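Long-range contacts in Slr0280 protein (Synechocystis sp., PDB 5H3K), which is of unknown function but carries a phosphodiester glycosidase (NAGPA-type) domain, and so may cleave the bond between a sugar and a phosphodiester: residues G245-V250 and D266-K271; G291-T296 and H548-G553; G164-L169 and R258-A263; S180-E185 and S594-A599. One frame throughout, in Å; residues are numbered along the deposited sequence.

Interaction 1: G245-V250 and D266-K271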
loop_
_atom_site.group_PDB
_atom_site.type_symbol
_atom_site.label_atom_id
_atom_site.label_comp_id
_atom_site.label_asym_id
_atom_site.label_seq_id
_atom_site.Cartn_x
_atom_site.Cartn_y
_atom_site.Cartn_z
ATOM N N GLY A 245 13.020 8.244 17.868
ATOM C CA GLY A 245 11.642 8.616 18.126
ATOM C C GLY A 245 11.242 9.969 17.559
ATOM O O GLY A 245 10.057 10.241 17.385
ATOM N N TYR A 246 12.222 10.818 17.259
ATOM C CA TYR A 246 11.928 12.154 16.735
ATOM C C TYR A 246 11.677 12.161 15.234
ATOM O O TYR A 246 12.304 11.418 14.489
ATOM C CB TYR A 246 13.045 13.128 17.106
ATOM C CG TYR A 246 12.932 13.580 18.538
ATOM C CD1 TYR A 246 13.162 12.697 19.586
ATOM C CD2 TYR A 246 12.570 14.883 18.847
ATOM C CE1 TYR A 246 13.045 13.107 20.919
ATOM C CE2 TYR A 246 12.455 15.303 20.169
ATOM C CZ TYR A 246 12.691 14.411 21.196
ATOM O OH TYR A 246 12.572 14.827 22.505
ATOM N N LYS A 247 10.748 13.005 14.803
ATOM C CA LYS A 247 10.458 13.181 13.385
ATOM C C LYS A 247 10.555 14.654 13.068
ATOM O O LYS A 247 10.644 15.474 13.975
ATOM C CB LYS A 247 9.043 12.699 13.060
ATOM C CG LYS A 247 8.746 11.267 13.500
ATOM C CD LYS A 247 7.317 10.884 13.104
ATOM C CE LYS A 247 6.764 9.765 13.979
ATOM N NZ LYS A 247 5.366 9.434 13.612
ATOM N N LEU A 248 10.538 14.995 11.790
ATOM C CA LEU A 248 10.493 16.399 11.404
ATOM C C LEU A 248 9.069 16.806 11.059
ATOM O O LEU A 248 8.356 16.076 10.381
ATOM C CB LEU A 248 11.385 16.662 10.199
ATOM C CG LEU A 248 12.860 16.334 10.360
ATOM C CD1 LEU A 248 13.614 16.794 9.119
ATOM C CD2 LEU A 248 13.405 17.015 11.616
ATOM N N GLN A 249 8.650 17.966 11.544
ATOM C CA GLN A 249 7.417 18.574 11.055
ATOM C C GLN A 249 7.798 19.911 10.445
ATOM O O GLN A 249 8.308 20.784 11.142
ATOM C CB GLN A 249 6.410 18.763 12.189
ATOM C CG GLN A 249 5.159 19.554 11.785
ATOM C CD GLN A 249 4.171 19.722 12.936
ATOM O OE1 GLN A 249 4.178 18.953 13.904
ATOM N NE2 GLN A 249 3.314 20.732 12.831
ATOM N N VAL A 250 7.562 20.063 9.145
ATOM C CA VAL A 250 8.025 21.239 8.417
ATOM C C VAL A 250 6.860 22.099 7.951
ATOM O O VAL A 250 5.866 21.580 7.443
ATOM C CB VAL A 250 8.862 20.831 7.189
ATOM C CG1 VAL A 250 9.485 22.058 6.526
ATOM C CG2 VAL A 250 9.944 19.860 7.600
ATOM N N ASP A 266 5.920 13.973 18.773
ATOM C CA ASP A 266 4.477 13.920 18.525
ATOM C C ASP A 266 4.106 14.517 17.159
ATOM O O ASP A 266 3.627 15.649 17.061
ATOM C CB ASP A 266 3.704 14.597 19.662
ATOM C CG ASP A 266 4.190 16.009 19.938
ATOM O OD1 ASP A 266 5.395 16.278 19.735
ATOM O OD2 ASP A 266 3.364 16.850 20.350
ATOM N N ALA A 267 4.322 13.727 16.108
ATOM C CA ALA A 267 4.132 14.161 14.727
ATOM C C ALA A 267 3.741 12.918 13.950
ATOM O O ALA A 267 4.022 11.808 14.408
ATOM C CB ALA A 267 5.432 14.738 14.179
ATOM N N PRO A 268 3.111 13.081 12.771
ATOM C CA PRO A 268 2.706 14.317 12.089
ATOM C C PRO A 268 1.406 14.856 12.675
ATOM O O PRO A 268 0.731 14.130 13.408
ATOM C CB PRO A 268 2.497 13.853 10.646
ATOM C CG PRO A 268 2.042 12.435 10.789
ATOM C CD PRO A 268 2.830 11.886 11.948
ATOM N N PRO A 269 1.062 16.115 12.370
ATOM C CA PRO A 269 -0.150 16.704 12.950
ATOM C C PRO A 269 -1.432 16.088 12.385
ATOM O O PRO A 269 -1.389 15.439 11.330
ATOM C CB PRO A 269 -0.038 18.183 12.564
ATOM C CG PRO A 269 0.898 18.222 11.402
ATOM C CD PRO A 269 1.858 17.100 11.612
ATOM N N VAL A 270 -2.557 16.284 13.073
ATOM C CA VAL A 270 -3.823 15.694 12.634
ATOM C C VAL A 270 -4.318 16.363 11.368
ATOM O O VAL A 270 -4.025 17.531 11.112
ATOM C CB VAL A 270 -4.908 15.762 13.720
ATOM C CG1 VAL A 270 -4.354 15.266 15.046
ATOM C CG2 VAL A 270 -5.440 17.171 13.859
ATOM N N LYS A 271 -5.047 15.609 10.557
ATOM C CA LYS A 271 -5.538 16.111 9.283
ATOM C C LYS A 271 -6.763 15.302 8.890
ATOM O O LYS A 271 -6.830 14.102 9.165
ATOM C CB LYS A 271 -4.449 15.978 8.202
ATOM C CG LYS A 271 -4.791 16.702 6.883
ATOM C CD LYS A 271 -3.844 16.307 5.734
ATOM C CE LYS A 271 -2.385 16.686 6.016
ATOM N NZ LYS A 271 -2.234 18.130 6.348
HETATM O O HOH W 1 2.465 17.094 15.376
#
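Lys247 NZ donates a hydrogen bond to the carbonyl oxygen of Ala267, with NZ and O 2.8 Å apart. The ammonium sits above the carbonyl plane, 32° out of it, instead of along a lone pair. The chain gets there extended from a CG that stands anti to its own carbonyl carbon (chi1 -54°), and the methylene CE also lies close to the acceptor, 3.4 Å from Ala267 O. At the root of the same side chain, Lys247 CB faces the buried methyl of Ala267, CB to CB 4.3 Å.

Two residues on, Gln249 has CG anti to the backbone N (chi1 173°) and meets Pro269 tip to tip. Its amide carbon CD is 3.7 Å from Pro269 CD, and Gln249 NE2 lies 3.8 Å from Pro269 CG. The amide oxygen has a second role: a water donates to Gln249 OE1 at 2.9 Å and to Asp266 O at 2.5 Å, tying strand to loop through solvent.

A cis peptide between Ala267 and Pro268 bends the loop beside the strand, and a salt bridge from Arg264 to Asp266 OD1 fixes its start. Lys247 and Gln249 are held in place by backbone bonds to Arg264 and Asp262, while Leu248 turns the other way, onto Val179 and Val188. The arrangement is consistent with a linker between two sheets, carrying the pair Pro268-Pro269: it leaves strand 258-264 of a small beta-sandwich, folds back against edge strand 247-253 and enters strand 271-276 of the next sheet.

Interaction 2: G291-T296 and H548-G553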
loop_
_atom_site.group_PDB
_atom_site.type_symbol
_atom_site.label_atom_id
_atom_site.label_comp_id
_atom_site.label_asym_id
_atom_site.label_seq_id
_atom_site.Cartn_x
_atom_site.Cartn_y
_atom_site.Cartn_z
ATOM N N GLY A 291 -0.113 3.612 25.118
ATOM C CA GLY A 291 0.473 4.845 24.625
ATOM C C GLY A 291 -0.326 5.529 23.532
ATOM O O GLY A 291 -1.454 5.139 23.233
ATOM N N GLN A 292 0.269 6.561 22.937
ATOM C CA GLN A 292 -0.391 7.373 21.915
ATOM C C GLN A 292 0.224 7.047 20.555
ATOM O O GLN A 292 1.437 7.183 20.372
ATOM C CB GLN A 292 -0.211 8.862 22.225
ATOM C CG GLN A 292 -0.813 9.794 21.176
ATOM C CD GLN A 292 -0.841 11.253 21.604
ATOM O OE1 GLN A 292 0.146 11.978 21.458
ATOM N NE2 GLN A 292 -1.983 11.694 22.125
ATOM N N PHE A 293 -0.606 6.592 19.614
ATOM C CA PHE A 293 -0.118 6.126 18.313
ATOM C C PHE A 293 -0.585 7.028 17.191
ATOM O O PHE A 293 -1.793 7.170 16.975
ATOM C CB PHE A 293 -0.643 4.715 18.012
ATOM C CG PHE A 293 -0.067 3.636 18.893
ATOM C CD1 PHE A 293 -0.545 3.435 20.185
ATOM C CD2 PHE A 293 0.929 2.791 18.408
ATOM C CE1 PHE A 293 -0.020 2.419 20.995
ATOM C CE2 PHE A 293 1.462 1.776 19.202
ATOM C CZ PHE A 293 0.990 1.587 20.504
ATOM N N PRO A 294 0.359 7.626 16.447
ATOM C CA PRO A 294 -0.061 8.303 15.212
ATOM C C PRO A 294 -0.552 7.247 14.221
ATOM O O PRO A 294 0.150 6.251 14.001
ATOM C CB PRO A 294 1.231 8.962 14.700
ATOM C CG PRO A 294 2.157 8.999 15.902
ATOM C CD PRO A 294 1.803 7.761 16.699
ATOM N N VAL A 295 -1.749 7.437 13.663
ATOM C CA VAL A 295 -2.333 6.476 12.729
ATOM C C VAL A 295 -2.836 7.150 11.452
ATOM O O VAL A 295 -3.496 8.197 11.497
ATOM C CB VAL A 295 -3.495 5.682 13.389
ATOM C CG1 VAL A 295 -4.201 4.798 12.377
ATOM C CG2 VAL A 295 -2.983 4.826 14.546
ATOM N N THR A 296 -2.515 6.557 10.303
ATOM C CA THR A 296 -3.020 7.029 9.026
ATOM C C THR A 296 -4.129 6.111 8.532
ATOM O O THR A 296 -3.983 4.878 8.522
ATOM C CB THR A 296 -1.921 7.032 7.952
ATOM O OG1 THR A 296 -0.721 7.605 8.484
ATOM C CG2 THR A 296 -2.377 7.832 6.744
ATOM N N HIS A 548 2.512 3.222 13.024
ATOM C CA HIS A 548 3.939 2.972 13.233
ATOM C C HIS A 548 4.291 3.032 14.713
ATOM O O HIS A 548 3.619 2.381 15.516
ATOM C CB HIS A 548 4.777 3.869 12.316
ATOM C CG HIS A 548 4.528 3.594 10.858
ATOM N ND1 HIS A 548 5.119 2.539 10.199
ATOM C CD2 HIS A 548 3.719 4.203 9.961
ATOM C CE1 HIS A 548 4.700 2.522 8.940
ATOM N NE2 HIS A 548 3.853 3.516 8.769
ATOM N N ASN A 549 5.334 3.761 15.094
ATOM C CA ASN A 549 5.727 3.791 16.505
ATOM C C ASN A 549 4.815 4.688 17.311
ATOM O O ASN A 549 4.373 5.739 16.819
ATOM C CB ASN A 549 7.164 4.304 16.660
ATOM C CG ASN A 549 8.189 3.333 16.112
ATOM O OD1 ASN A 549 8.841 2.612 16.865
ATOM N ND2 ASN A 549 8.333 3.306 14.796
ATOM N N ARG A 550 4.534 4.289 18.547
ATOM C CA ARG A 550 3.827 5.173 19.463
ATOM C C ARG A 550 4.758 6.332 19.814
ATOM O O ARG A 550 5.990 6.229 19.671
ATOM C CB ARG A 550 3.377 4.424 20.722
ATOM C CG ARG A 550 4.487 4.192 21.758
ATOM C CD ARG A 550 4.127 3.058 22.711
ATOM N NE ARG A 550 4.188 1.748 22.052
ATOM C CZ ARG A 550 3.588 0.645 22.500
ATOM N NH1 ARG A 550 3.704 -0.493 21.828
ATOM N NH2 ARG A 550 2.864 0.677 23.610
ATOM N N VAL A 551 4.177 7.449 20.237
ATOM C CA VAL A 551 4.988 8.594 20.641
ATOM C C VAL A 551 5.921 8.161 21.765
ATOM O O VAL A 551 5.470 7.719 22.822
ATOM C CB VAL A 551 4.117 9.798 21.070
ATOM C CG1 VAL A 551 4.994 10.949 21.574
ATOM C CG2 VAL A 551 3.247 10.262 19.905
ATOM N N GLY A 552 7.226 8.238 21.502
ATOM C CA GLY A 552 8.249 7.911 22.485
ATOM C C GLY A 552 8.405 6.437 22.820
ATOM O O GLY A 552 8.882 6.092 23.897
ATOM N N GLY A 553 8.007 5.557 21.905
ATOM C CA GLY A 553 8.046 4.136 22.180
ATOM C C GLY A 553 8.020 3.290 20.918
ATOM O O GLY A 553 8.274 3.791 19.822
HETATM O O HOH W 2 2.939 7.165 23.846
#
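Arg550 places CG in the crowded position between its backbone N and carbonyl carbon (chi1 79°), and Phe293 holds CG anti to its carbonyl carbon (chi1 -69°), so the two side chains run side by side in the same direction. Arg550 CB lies over the centre of the Phe293 ring, 3.6 Å from its centroid, in a CH-pi contact. Further out the arginine bends at chi3 and brings its guanidinium carbon CZ to 3.4 Å from Phe293 CZ. The two planes are inclined by 53°, so the ring's tip meets the guanidinium face without a parallel stack. The charged end is gripped by Ala554 O, Gly555 O, Gly290 O and a salt bridge to Glu560.

The backbones join at Val551 N, which donates an almost straight bond to Gln292 O at 2.8 Å. A water closes a second link, 2.9 Å from Gln292 N and 2.8 Å from Val551 O. Pro294 CD rests 3.3 Å from Asn549 O.

An alanine in place of Phe293 would remove the ring under Arg550 and would probably loosen both that side chain and the packing on Ile564.

Strand 291-300 is flanked by strands 279-288 and 542-547; segment 548-553 runs off the latter and makes a type II turn before helix 558-567, whose Ile564 touches Phe293 and Val295.

Interaction 3: G164-L169 and R258-A263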
loop_
_atom_site.group_PDB
_atom_site.type_symbol
_atom_site.label_atom_id
_atom_site.label_comp_id
_atom_site.label_asym_id
_atom_site.label_seq_id
_atom_site.Cartn_x
_atom_site.Cartn_y
_atom_site.Cartn_z
ATOM N N GLY A 164 11.001 19.918 21.579
ATOM C CA GLY A 164 12.216 19.500 20.903
ATOM C C GLY A 164 13.054 20.676 20.449
ATOM O O GLY A 164 13.442 21.519 21.252
ATOM N N GLU A 165 13.353 20.728 19.157
ATOM C CA GLU A 165 14.163 21.817 18.626
ATOM C C GLU A 165 13.641 22.293 17.284
ATOM O O GLU A 165 12.980 21.545 16.556
ATOM C CB GLU A 165 15.624 21.397 18.483
ATOM C CG GLU A 165 16.360 21.222 19.795
ATOM C CD GLU A 165 17.764 20.694 19.584
ATOM O OE1 GLU A 165 17.988 19.487 19.830
ATOM O OE2 GLU A 165 18.634 21.484 19.152
ATOM N N ARG A 166 13.961 23.534 16.954
ATOM C CA ARG A 166 13.462 24.145 15.734
ATOM C C ARG A 166 14.613 24.729 14.945
ATOM O O ARG A 166 15.514 25.350 15.511
ATOM C CB ARG A 166 12.453 25.242 16.082
ATOM C CG ARG A 166 12.198 26.237 14.967
ATOM C CD ARG A 166 11.023 27.136 15.335
ATOM N NE ARG A 166 9.751 26.420 15.231
ATOM C CZ ARG A 166 8.586 26.875 15.676
ATOM N NH1 ARG A 166 8.522 28.048 16.294
ATOM N NH2 ARG A 166 7.487 26.147 15.513
ATOM N N VAL A 167 14.598 24.509 13.636
ATOM C CA VAL A 167 15.549 25.151 12.746
ATOM C C VAL A 167 14.756 26.038 11.796
ATOM O O VAL A 167 13.755 25.606 11.220
ATOM C CB VAL A 167 16.361 24.117 11.941
ATOM C CG1 VAL A 167 17.290 24.811 10.955
ATOM C CG2 VAL A 167 17.145 23.219 12.886
ATOM N N VAL A 168 15.184 27.283 11.641
ATOM C CA VAL A 168 14.471 28.212 10.773
ATOM C C VAL A 168 15.372 28.673 9.634
ATOM O O VAL A 168 16.468 29.195 9.869
ATOM C CB VAL A 168 13.954 29.440 11.563
ATOM C CG1 VAL A 168 13.331 30.465 10.621
ATOM C CG2 VAL A 168 12.955 29.006 12.633
ATOM N N LEU A 169 14.930 28.451 8.399
ATOM C CA LEU A 169 15.631 29.000 7.247
ATOM C C LEU A 169 14.881 30.233 6.764
ATOM O O LEU A 169 13.762 30.107 6.260
ATOM C CB LEU A 169 15.673 27.995 6.097
ATOM C CG LEU A 169 16.650 26.827 6.080
ATOM C CD1 LEU A 169 16.966 26.316 7.454
ATOM C CD2 LEU A 169 16.021 25.721 5.269
ATOM N N ARG A 258 9.936 32.069 5.538
ATOM C CA ARG A 258 10.716 31.168 6.376
ATOM C C ARG A 258 10.278 29.721 6.176
ATOM O O ARG A 258 9.082 29.432 6.087
ATOM C CB ARG A 258 10.532 31.532 7.854
ATOM C CG ARG A 258 11.318 32.753 8.340
ATOM C CD ARG A 258 10.784 33.249 9.673
ATOM N NE ARG A 258 9.548 34.016 9.505
ATOM C CZ ARG A 258 8.769 34.415 10.503
ATOM N NH1 ARG A 258 9.085 34.110 11.753
ATOM N NH2 ARG A 258 7.666 35.107 10.243
ATOM N N LEU A 259 11.242 28.809 6.099
ATOM C CA LEU A 259 10.923 27.394 6.211
ATOM C C LEU A 259 11.225 27.011 7.651
ATOM O O LEU A 259 12.347 27.192 8.130
ATOM C CB LEU A 259 11.746 26.541 5.237
ATOM C CG LEU A 259 11.290 25.079 5.116
ATOM C CD1 LEU A 259 9.936 24.991 4.423
ATOM C CD2 LEU A 259 12.316 24.215 4.393
ATOM N N VAL A 260 10.214 26.509 8.355
ATOM C CA VAL A 260 10.368 26.155 9.753
ATOM C C VAL A 260 10.467 24.639 9.890
ATOM O O VAL A 260 9.559 23.911 9.477
ATOM C CB VAL A 260 9.174 26.664 10.571
ATOM C CG1 VAL A 260 9.357 26.330 12.037
ATOM C CG2 VAL A 260 9.024 28.158 10.389
ATOM N N ILE A 261 11.570 24.159 10.455
ATOM C CA ILE A 261 11.765 22.717 10.630
ATOM C C ILE A 261 11.745 22.345 12.103
ATOM O O ILE A 261 12.670 22.667 12.845
ATOM C CB ILE A 261 13.096 22.254 10.019
ATOM C CG1 ILE A 261 13.153 22.614 8.535
ATOM C CG2 ILE A 261 13.284 20.754 10.219
ATOM C CD1 ILE A 261 14.573 22.551 7.945
ATOM N N ASP A 262 10.688 21.666 12.534
ATOM C CA ASP A 262 10.569 21.286 13.933
ATOM C C ASP A 262 10.912 19.802 14.116
ATOM O O ASP A 262 10.416 18.946 13.378
ATOM C CB ASP A 262 9.156 21.574 14.451
ATOM C CG ASP A 262 8.826 23.056 14.466
ATOM O OD1 ASP A 262 9.724 23.866 14.748
ATOM O OD2 ASP A 262 7.661 23.415 14.203
ATOM N N ALA A 263 11.770 19.508 15.088
ATOM C CA ALA A 263 12.074 18.121 15.451
ATOM C C ALA A 263 11.322 17.775 16.733
ATOM O O ALA A 263 11.548 18.386 17.777
ATOM C CB ALA A 263 13.573 17.920 15.630
#
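Segments 164-169 and 258-263 are the two central strands of a four-stranded antiparallel sheet, one half of a small beta-sandwich. Their ladder has hydrogen-bonded pairs at Glu165-Ala263, Val167-Ile261 and Leu169-Leu259, with Ile261 N to Val167 O the shortest backbone bond at 2.7 Å.

Arg166 belongs to the non-hydrogen-bonded pair with Asp262. From CB, 3.3 Å from Asp262 OD1, the side chain leaves with CG anti to the backbone N (chi1 161°), and CG stays 3.4 Å from Asp262 OD1. CD reaches Val260 CG1 at 3.8 Å as the chain bends at chi3. NE then donates to Asp262 OD1 at 2.6 Å, and it also lies 3.2 Å from Val260 CG1, a tight approach. At the tip, Arg166 NH2 donates to Asp262 OD2 at 3.0 Å along a nearly straight N-H (177°). The same nitrogen adds a weak bond to OD1. This is a side-on, two-nitrogen salt bridge on the syn lone pairs of both oxygens, the guanidinium and carboxylate planes inclined by 33°. Such a grip would be expected to keep the buried Asp262 ionised.

The face carrying Glu165, Val167, Leu169, Leu259, Ile261 and Ala263 is apolar apart from Glu165, which directs OE1 to the backbone N of Ile225. Its leucines and Ile261 pack on Val188 and Ile190 of strand 185-190 in the opposing sheet. At the end of the ladder a side chain on residue 164 would collide with the carbonyl of Ala263; as glycine, Gly164 instead sets its CA 3.4 Å from Ala263 O in a CA-H...O contact.

Interaction 4: S180-E185 and S594-A599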
loop_
_atom_site.group_PDB
_atom_site.type_symbol
_atom_site.label_atom_id
_atom_site.label_comp_id
_atom_site.label_asym_id
_atom_site.label_seq_id
_atom_site.Cartn_x
_atom_site.Cartn_y
_atom_site.Cartn_z
ATOM N N SER A 180 12.441 13.708 3.654
ATOM C CA SER A 180 12.455 12.245 3.764
ATOM C C SER A 180 13.155 11.821 5.067
ATOM O O SER A 180 14.101 12.473 5.499
ATOM C CB SER A 180 13.155 11.636 2.543
ATOM O OG SER A 180 13.295 10.223 2.675
ATOM N N GLN A 181 12.680 10.748 5.696
ATOM C CA GLN A 181 13.300 10.253 6.924
ATOM C C GLN A 181 13.383 8.736 6.945
ATOM O O GLN A 181 12.416 8.039 6.614
ATOM C CB GLN A 181 12.553 10.743 8.167
ATOM C CG GLN A 181 13.161 10.231 9.495
ATOM C CD GLN A 181 12.610 10.942 10.713
ATOM O OE1 GLN A 181 11.767 11.828 10.598
ATOM N NE2 GLN A 181 13.083 10.554 11.891
ATOM N N ALA A 182 14.552 8.226 7.316
ATOM C CA ALA A 182 14.737 6.791 7.518
ATOM C C ALA A 182 15.350 6.602 8.879
ATOM O O ALA A 182 16.523 6.925 9.070
ATOM C CB ALA A 182 15.648 6.192 6.439
ATOM N N ARG A 183 14.568 6.063 9.814
ATOM C CA ARG A 183 15.011 5.943 11.203
ATOM C C ARG A 183 15.501 7.308 11.713
ATOM O O ARG A 183 14.761 8.283 11.664
ATOM C CB ARG A 183 16.085 4.851 11.350
ATOM C CG ARG A 183 15.549 3.423 11.198
ATOM C CD ARG A 183 16.671 2.405 10.984
ATOM N NE ARG A 183 17.540 2.787 9.869
ATOM C CZ ARG A 183 17.256 2.588 8.578
ATOM N NH1 ARG A 183 16.109 2.012 8.223
ATOM N NH2 ARG A 183 18.113 2.981 7.635
ATOM N N GLU A 184 16.750 7.381 12.167
ATOM C CA GLU A 184 17.278 8.610 12.777
ATOM C C GLU A 184 17.896 9.618 11.802
ATOM O O GLU A 184 18.334 10.708 12.213
ATOM C CB GLU A 184 18.284 8.268 13.886
ATOM C CG GLU A 184 17.656 7.600 15.104
ATOM C CD GLU A 184 17.294 6.147 14.861
ATOM O OE1 GLU A 184 18.174 5.363 14.445
ATOM O OE2 GLU A 184 16.119 5.788 15.084
ATOM N N GLU A 185 17.923 9.270 10.518
ATOM C CA GLU A 185 18.453 10.161 9.492
ATOM C C GLU A 185 17.296 10.847 8.777
ATOM O O GLU A 185 16.358 10.188 8.322
ATOM C CB GLU A 185 19.292 9.385 8.460
ATOM C CG GLU A 185 20.617 8.822 8.995
ATOM C CD GLU A 185 21.367 7.974 7.964
ATOM O OE1 GLU A 185 20.843 7.762 6.849
ATOM O OE2 GLU A 185 22.490 7.513 8.271
ATOM N N SER A 594 8.160 7.440 4.780
ATOM C CA SER A 594 8.973 7.801 3.618
ATOM C C SER A 594 9.187 6.601 2.717
ATOM O O SER A 594 9.422 5.489 3.204
ATOM C CB SER A 594 10.331 8.352 4.051
ATOM O OG SER A 594 10.169 9.631 4.631
ATOM N N PRO A 595 9.112 6.812 1.391
ATOM C CA PRO A 595 9.273 5.711 0.430
ATOM C C PRO A 595 10.532 4.886 0.660
ATOM O O PRO A 595 10.464 3.677 0.482
ATOM C CB PRO A 595 9.344 6.435 -0.918
ATOM C CG PRO A 595 8.459 7.648 -0.706
ATOM C CD PRO A 595 8.773 8.082 0.722
ATOM N N VAL A 596 11.644 5.497 1.077
ATOM C CA VAL A 596 12.874 4.716 1.306
ATOM C C VAL A 596 12.763 3.657 2.411
ATOM O O VAL A 596 13.526 2.696 2.418
ATOM C CB VAL A 596 14.124 5.606 1.597
ATOM C CG1 VAL A 596 14.417 6.510 0.410
ATOM C CG2 VAL A 596 13.931 6.412 2.888
ATOM N N THR A 597 11.822 3.834 3.339
ATOM C CA THR A 597 11.638 2.887 4.444
ATOM C C THR A 597 10.635 1.766 4.141
ATOM O O THR A 597 10.439 0.872 4.967
ATOM C CB THR A 597 11.181 3.598 5.747
ATOM O OG1 THR A 597 9.854 4.118 5.583
ATOM C CG2 THR A 597 12.133 4.736 6.105
ATOM N N ALA A 598 9.993 1.820 2.979
ATOM C CA ALA A 598 8.950 0.844 2.661
ATOM C C ALA A 598 9.564 -0.315 1.887
ATOM O O ALA A 598 10.335 -0.104 0.960
ATOM C CB ALA A 598 7.839 1.496 1.858
ATOM N N ALA A 599 9.232 -1.541 2.266
ATOM C CA ALA A 599 9.847 -2.715 1.641
ATOM C C ALA A 599 9.087 -3.095 0.383
ATOM O O ALA A 599 7.938 -2.702 0.218
ATOM C CB ALA A 599 9.861 -3.892 2.609
HETATM O O HOH W 3 11.969 8.539 0.876
HETATM O O HOH W 4 9.837 7.152 7.206
#
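Ser594 points its side chain toward the strand, with OG anti to the carbonyl carbon (chi1 -71°), and the hydroxyl oxygen accepts from Gln181 N at 2.9 Å along a nearly straight N-H (170°). Thr597 has OG1 in the crowded position between its backbone N and carbonyl carbon (chi1 68°). That torsion folds OG1 back onto Ser594 O at 2.8 Å, an acceptor shared with Thr597 N, and sends the methyl CG2 outward to 3.6 Å from Ala182 CA. Val596 likewise has CG2 in the crowded position, 4.0 Å from Ala182 CB, so two methyls cover one alanine.

Waters fill in the polar links. One joins Gln181 O to Ser594 N, and another lies between Ser180 OG and Val596 N. Gln181 keeps an extended side chain whose amide ends beside the turn, where NE2 bonds to Arg183 O at 2.8 Å and also to Tyr246 O.

An alanine in place of Ser594 would remove the acceptor for Gln181 N and would probably weaken the link between strand and loop.

Strand 177-182 is outermost in its four-stranded sheet, with strand 185-190 beside it through the type II' turn 182-185; the 3-10 turn 595-597 docks on it just ahead of strand 600-609.

How the interactions relate
Interaction 1 lies in the middle of the group, its centre about 11, 12 and 14 Å from those of interactions 2, 3 and 4, and it touches all three. It shares a sheet with interaction 3, strands 247-253 and 258-264 being neighbours, meets interaction 4 through Gln181, and packs Ala267 O on Pro294 of interaction 2. The centres of interactions 2 and 3 are about 22 Å apart, their nearest atoms about 10 Å. Along the chain, 180-185 falls between the segments of interaction 3, while interaction 2 follows interaction 1. Interaction 3 is internal to the sandwich, interaction 1 joins it to the loop toward the next sheet, interaction 2 joins strand 291-300 to loop 548-553, and interaction 4 ties a sandwich strand directly to the phosphodiester glycosidase family region.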